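Local coordinates for hemolysin activator protein CdiB (Acinetobacter baumannii ACICU, PDB 6WIL) that probably exports a contact-dependent growth inhibition toxin across the bacterial outer membrane, as a two-partner secretion transporter of the Omp85 superfamily, at residues A[250-256]-A[270-276]; A[519-523]-A[534-538]. All coordinates share one frame; numbering follows the deposited sequence.

Interaction 1: residues A[250-256]-A[270-276]; sequences DILSLNV and SYFISYQ
Asp250 OD2 is gripped twice. Tyr275 OH donates a 2.6 Å hydrogen bond to Asp250 OD2, and the backbone N of Phe246 donates another. The hydroxyl comes from above the carboxylate plane, 40° out of it, while Asp250 OD2 lies in the plane of the tyrosine ring, at its edge; carboxylate and ring stand 85° apart. Tyr275 holds CG anti to its backbone N (chi1 -174°), which carries the phenol to the acid at the start of the partner strand.

Beyond this end, segments 250-256 and 270-276 form a regular antiparallel ladder, its Ser253 N to Ser274 O bond 2.8 Å long and nearly straight. Apolar side chains suit the face of Leu252, Leu254 and Ile273, which probably meets lipid: Ile273 CG1 packs 3.7 Å from Leu254 CD2, the two side chains lying side by side. The other face is mostly polar, with Ser253, Asn255, Ser274 and Gln276 beside Phe272 and Ile251; a water accepts from Asn255 ND2 (3.1 Å), which also bonds Asn237, and lies 3.0 Å from Ser270 OG, itself bonded to Gln14.

This face looks into the barrel, where helix 8-27 covers Asn255 and Phe272, while strands 232-243 and 282-295 flank the hairpin.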
loop_
_atom_site.group_PDB
_atom_site.type_symbol
_atom_site.label_atom_id
_atom_site.label_comp_id
_atom_site.label_asym_id
_atom_site.label_seq_id
_atom_site.Cartn_x
_atom_site.Cartn_y
_atom_site.Cartn_z
ATOM N N ASP A 250 -0.697 -10.666 13.711
ATOM C CA ASP A 250 -1.901 -10.578 12.903
ATOM C C ASP A 250 -2.752 -9.386 13.325
ATOM O O ASP A 250 -2.604 -8.837 14.417
ATOM C CB ASP A 250 -2.715 -11.868 13.011
ATOM C CG ASP A 250 -2.842 -12.360 14.444
ATOM O OD1 ASP A 250 -1.901 -12.132 15.234
ATOM O OD2 ASP A 250 -3.878 -12.978 14.777
ATOM N N ILE A 251 -3.651 -8.986 12.434
ATOM C CA ILE A 251 -4.557 -7.872 12.687
ATOM C C ILE A 251 -5.946 -8.266 12.212
ATOM O O ILE A 251 -6.121 -8.699 11.067
ATOM C CB ILE A 251 -4.081 -6.580 11.997
ATOM C CG1 ILE A 251 -2.889 -5.996 12.757
ATOM C CG2 ILE A 251 -5.209 -5.565 11.913
ATOM C CD1 ILE A 251 -2.106 -4.992 11.970
ATOM N N LEU A 252 -6.927 -8.131 13.094
ATOM C CA LEU A 252 -8.317 -8.435 12.793
ATOM C C LEU A 252 -9.121 -7.145 12.847
ATOM O O LEU A 252 -9.076 -6.421 13.847
ATOM C CB LEU A 252 -8.878 -9.461 13.779
ATOM C CG LEU A 252 -10.368 -9.798 13.664
ATOM C CD1 LEU A 252 -10.661 -10.554 12.381
ATOM C CD2 LEU A 252 -10.827 -10.596 14.877
ATOM N N SER A 253 -9.841 -6.854 11.769
ATOM C CA SER A 253 -10.622 -5.632 11.659
ATOM C C SER A 253 -12.084 -5.980 11.422
ATOM O O SER A 253 -12.399 -6.902 10.663
ATOM C CB SER A 253 -10.092 -4.747 10.528
ATOM O OG SER A 253 -8.696 -4.532 10.668
ATOM N N LEU A 254 -12.973 -5.244 12.083
ATOM C CA LEU A 254 -14.409 -5.432 11.954
ATOM C C LEU A 254 -15.067 -4.081 11.728
ATOM O O LEU A 254 -14.704 -3.091 12.370
ATOM C CB LEU A 254 -15.002 -6.092 13.201
ATOM C CG LEU A 254 -14.270 -7.307 13.771
ATOM C CD1 LEU A 254 -14.819 -7.659 15.145
ATOM C CD2 LEU A 254 -14.388 -8.488 12.829
ATOM N N ASN A 255 -16.033 -4.041 10.815
ATOM C CA ASN A 255 -16.752 -2.807 10.530
ATOM C C ASN A 255 -18.223 -3.116 10.296
ATOM O O ASN A 255 -18.555 -4.045 9.555
ATOM C CB ASN A 255 -16.156 -2.092 9.312
ATOM C CG ASN A 255 -16.534 -0.626 9.260
ATOM O OD1 ASN A 255 -15.833 0.226 9.810
ATOM N ND2 ASN A 255 -17.650 -0.323 8.601
ATOM N N VAL A 256 -19.098 -2.341 10.936
ATOM C CA VAL A 256 -20.539 -2.427 10.728
ATOM C C VAL A 256 -21.042 -1.041 10.357
ATOM O O VAL A 256 -20.795 -0.071 11.081
ATOM C CB VAL A 256 -21.279 -2.956 11.971
ATOM C CG1 VAL A 256 -22.771 -3.055 11.691
ATOM C CG2 VAL A 256 -20.726 -4.308 12.379
ATOM N N SER A 270 -24.226 -2.977 6.520
ATOM C CA SER A 270 -23.035 -3.607 5.960
ATOM C C SER A 270 -22.133 -4.129 7.070
ATOM O O SER A 270 -21.807 -3.394 8.006
ATOM C CB SER A 270 -22.263 -2.619 5.077
ATOM O OG SER A 270 -21.029 -3.166 4.650
ATOM N N TYR A 271 -21.721 -5.391 6.948
ATOM C CA TYR A 271 -20.795 -6.038 7.870
ATOM C C TYR A 271 -19.527 -6.409 7.112
ATOM O O TYR A 271 -19.602 -6.987 6.023
ATOM C CB TYR A 271 -21.434 -7.286 8.497
ATOM C CG TYR A 271 -20.537 -8.083 9.425
ATOM C CD1 TYR A 271 -19.585 -8.967 8.922
ATOM C CD2 TYR A 271 -20.660 -7.974 10.804
ATOM C CE1 TYR A 271 -18.769 -9.698 9.765
ATOM C CE2 TYR A 271 -19.850 -8.709 11.656
ATOM C CZ TYR A 271 -18.908 -9.567 11.132
ATOM O OH TYR A 271 -18.102 -10.296 11.973
ATOM N N PHE A 272 -18.368 -6.095 7.693
ATOM C CA PHE A 272 -17.076 -6.325 7.052
ATOM C C PHE A 272 -16.075 -6.843 8.073
ATOM O O PHE A 272 -15.925 -6.264 9.153
ATOM C CB PHE A 272 -16.547 -5.038 6.409
ATOM C CG PHE A 272 -15.180 -5.175 5.798
ATOM C CD1 PHE A 272 -15.026 -5.675 4.514
ATOM C CD2 PHE A 272 -14.048 -4.789 6.501
ATOM C CE1 PHE A 272 -13.770 -5.795 3.946
ATOM C CE2 PHE A 272 -12.789 -4.906 5.937
ATOM C CZ PHE A 272 -12.650 -5.409 4.658
ATOM N N ILE A 273 -15.381 -7.922 7.723
ATOM C CA ILE A 273 -14.354 -8.510 8.573
ATOM C C ILE A 273 -13.103 -8.736 7.738
ATOM O O ILE A 273 -13.182 -9.223 6.605
ATOM C CB ILE A 273 -14.831 -9.828 9.217
ATOM C CG1 ILE A 273 -13.656 -10.584 9.841
ATOM C CG2 ILE A 273 -15.547 -10.691 8.199
ATOM C CD1 ILE A 273 -14.060 -11.845 10.564
ATOM N N SER A 274 -11.950 -8.377 8.292
ATOM C CA SER A 274 -10.676 -8.525 7.602
ATOM C C SER A 274 -9.657 -9.119 8.561
ATOM O O SER A 274 -9.551 -8.681 9.711
ATOM C CB SER A 274 -10.182 -7.180 7.064
ATOM O OG SER A 274 -9.134 -7.365 6.129
ATOM N N TYR A 275 -8.922 -10.121 8.089
ATOM C CA TYR A 275 -7.836 -10.726 8.847
ATOM C C TYR A 275 -6.577 -10.727 7.994
ATOM O O TYR A 275 -6.629 -11.019 6.796
ATOM C CB TYR A 275 -8.189 -12.147 9.277
ATOM C CG TYR A 275 -7.180 -12.789 10.199
ATOM C CD1 TYR A 275 -6.950 -12.281 11.473
ATOM C CD2 TYR A 275 -6.477 -13.921 9.808
ATOM C CE1 TYR A 275 -6.039 -12.875 12.325
ATOM C CE2 TYR A 275 -5.564 -14.522 10.656
ATOM C CZ TYR A 275 -5.347 -13.993 11.911
ATOM O OH TYR A 275 -4.434 -14.590 12.751
ATOM N N GLN A 276 -5.447 -10.405 8.618
ATOM C CA GLN A 276 -4.192 -10.237 7.898
ATOM C C GLN A 276 -3.039 -10.634 8.805
ATOM O O GLN A 276 -2.949 -10.144 9.934
ATOM C CB GLN A 276 -4.024 -8.784 7.439
ATOM C CG GLN A 276 -3.286 -8.619 6.127
ATOM C CD GLN A 276 -3.107 -7.162 5.747
ATOM O OE1 GLN A 276 -3.764 -6.278 6.300
ATOM N NE2 GLN A 276 -2.206 -6.902 4.808
HETATM O O HOH W 1 -18.925 -2.340 6.627
#

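Interaction 2: residues A[519-523]-A[534-538]; sequences SVLGL and AFTGR
Phe535 and Val520 sit diagonally on one face of the hairpin and cross obliquely, each paired across the strands with a glycine. Val520 CG1 rests 3.6 Å from Phe535 CB, and both valine methyls reach the same ring carbon: Phe535 CD2 is 3.8 Å from Val520 CG1 and 3.9 Å from Val520 CG2. A chi1 of 70° places the phenylalanine CG between its own backbone N and carbonyl carbon, and so turns the ring toward the valine methyls. Directly across from Phe535 is Gly522, and across from Val520 is Gly537. Having no side chains, the glycines let the strands draw together at these non-hydrogen-bonded pairs, with Gly522 CA only 3.8 Å from Phe535 CA.

The two strands, 515-526 and 530-541, form a hairpin in the wall of the 16-stranded barrel characteristic of Omp85 transporters. Six backbone hydrogen bonds join the segments through three pairs, among them Leu521 N to Thr536 O at 3.0 Å.

On the other face, Leu521 is at the surface and probably touches lipid, as its apolar side chain would suit. Leu523 turns its CD2 back across the strand gap to lie 4.0 Å from Ala534 CB, whose small size admits the branch. Thr536 directs its CG2 methyl to 3.6 Å from Leu521 O, and Ser519 OG bonds to the carbonyl of Ala498 on the adjoining strand 493-505.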
loop_
_atom_site.group_PDB
_atom_site.type_symbol
_atom_site.label_atom_id
_atom_site.label_comp_id
_atom_site.label_asym_id
_atom_site.label_seq_id
_atom_site.Cartn_x
_atom_site.Cartn_y
_atom_site.Cartn_z
ATOM N N SER A 519 -15.426 20.852 -7.364
ATOM C CA SER A 519 -14.475 21.496 -6.473
ATOM C C SER A 519 -15.025 21.475 -5.056
ATOM O O SER A 519 -16.239 21.513 -4.844
ATOM C CB SER A 519 -14.172 22.936 -6.906
ATOM O OG SER A 519 -13.046 23.443 -6.210
ATOM N N VAL A 520 -14.115 21.417 -4.087
ATOM C CA VAL A 520 -14.465 21.258 -2.680
ATOM C C VAL A 520 -13.564 22.153 -1.842
ATOM O O VAL A 520 -12.362 22.261 -2.102
ATOM C CB VAL A 520 -14.350 19.781 -2.243
ATOM C CG1 VAL A 520 -14.119 19.665 -0.744
ATOM C CG2 VAL A 520 -15.599 19.019 -2.640
ATOM N N LEU A 521 -14.153 22.806 -0.841
ATOM C CA LEU A 521 -13.419 23.586 0.147
ATOM C C LEU A 521 -13.896 23.177 1.533
ATOM O O LEU A 521 -15.106 23.128 1.782
ATOM C CB LEU A 521 -13.625 25.089 -0.070
ATOM C CG LEU A 521 -12.874 26.038 0.867
ATOM C CD1 LEU A 521 -11.378 25.995 0.602
ATOM C CD2 LEU A 521 -13.409 27.455 0.739
ATOM N N GLY A 522 -12.959 22.875 2.426
ATOM C CA GLY A 522 -13.340 22.406 3.737
ATOM C C GLY A 522 -12.212 22.495 4.742
ATOM O O GLY A 522 -11.154 23.065 4.471
ATOM N N LEU A 523 -12.460 21.912 5.917
ATOM C CA LEU A 523 -11.501 21.934 7.013
ATOM C C LEU A 523 -11.579 20.623 7.784
ATOM O O LEU A 523 -12.588 19.914 7.745
ATOM C CB LEU A 523 -11.748 23.114 7.962
ATOM C CG LEU A 523 -12.924 22.989 8.936
ATOM C CD1 LEU A 523 -12.798 24.026 10.038
ATOM C CD2 LEU A 523 -14.268 23.127 8.228
ATOM N N ALA A 534 -15.399 18.628 7.567
ATOM C CA ALA A 534 -16.537 19.315 6.977
ATOM C C ALA A 534 -16.107 19.980 5.681
ATOM O O ALA A 534 -15.034 20.587 5.613
ATOM C CB ALA A 534 -17.115 20.361 7.936
ATOM N N PHE A 535 -16.945 19.863 4.654
ATOM C CA PHE A 535 -16.651 20.492 3.377
ATOM C C PHE A 535 -17.942 20.965 2.732
ATOM O O PHE A 535 -19.007 20.369 2.922
ATOM C CB PHE A 535 -15.912 19.541 2.424
ATOM C CG PHE A 535 -16.764 18.415 1.899
ATOM C CD1 PHE A 535 -16.845 17.213 2.581
ATOM C CD2 PHE A 535 -17.473 18.555 0.713
ATOM C CE1 PHE A 535 -17.621 16.176 2.098
ATOM C CE2 PHE A 535 -18.254 17.523 0.229
ATOM C CZ PHE A 535 -18.327 16.332 0.922
ATOM N N THR A 536 -17.833 22.043 1.967
ATOM C CA THR A 536 -18.883 22.477 1.059
ATOM C C THR A 536 -18.308 22.522 -0.349
ATOM O O THR A 536 -17.179 22.982 -0.555
ATOM C CB THR A 536 -19.448 23.845 1.458
ATOM O OG1 THR A 536 -20.238 24.369 0.384
ATOM C CG2 THR A 536 -18.328 24.818 1.793
ATOM N N GLY A 537 -19.074 22.020 -1.317
ATOM C CA GLY A 537 -18.590 21.891 -2.675
ATOM C C GLY A 537 -19.677 22.197 -3.687
ATOM O O GLY A 537 -20.827 22.464 -3.334
ATOM N N ARG A 538 -19.283 22.155 -4.958
ATOM C CA ARG A 538 -20.212 22.372 -6.057
ATOM C C ARG A 538 -19.645 21.727 -7.311
ATOM O O ARG A 538 -18.430 21.556 -7.442
ATOM C CB ARG A 538 -20.469 23.866 -6.294
ATOM C CG ARG A 538 -19.366 24.574 -7.071
ATOM C CD ARG A 538 -19.721 26.025 -7.350
ATOM N NE ARG A 538 -21.138 26.190 -7.666
ATOM C CZ ARG A 538 -21.672 25.974 -8.864
ATOM N NH1 ARG A 538 -22.975 26.151 -9.051
ATOM N NH2 ARG A 538 -20.909 25.577 -9.873
#

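How the interactions relate
Interactions 1 and 2 belong to one closed antiparallel barrel of 16 strands but do not touch: their centres are 30 Å apart and their nearest atoms about 18 Å. They come in series along the chain. Interaction 1 joins the third and fourth strands, 251-261 and 266-279, and interaction 2 the fourteenth and fifteenth, 515-526 and 530-541. They therefore lie in separate parts of the wall, on opposite sides of the junction where the first and last strands, 217-228 and 550-559, meet. Of the two, interaction 1 is the one beside helix 8-27, which probably occupies the channel as in related two-partner secretion transporters.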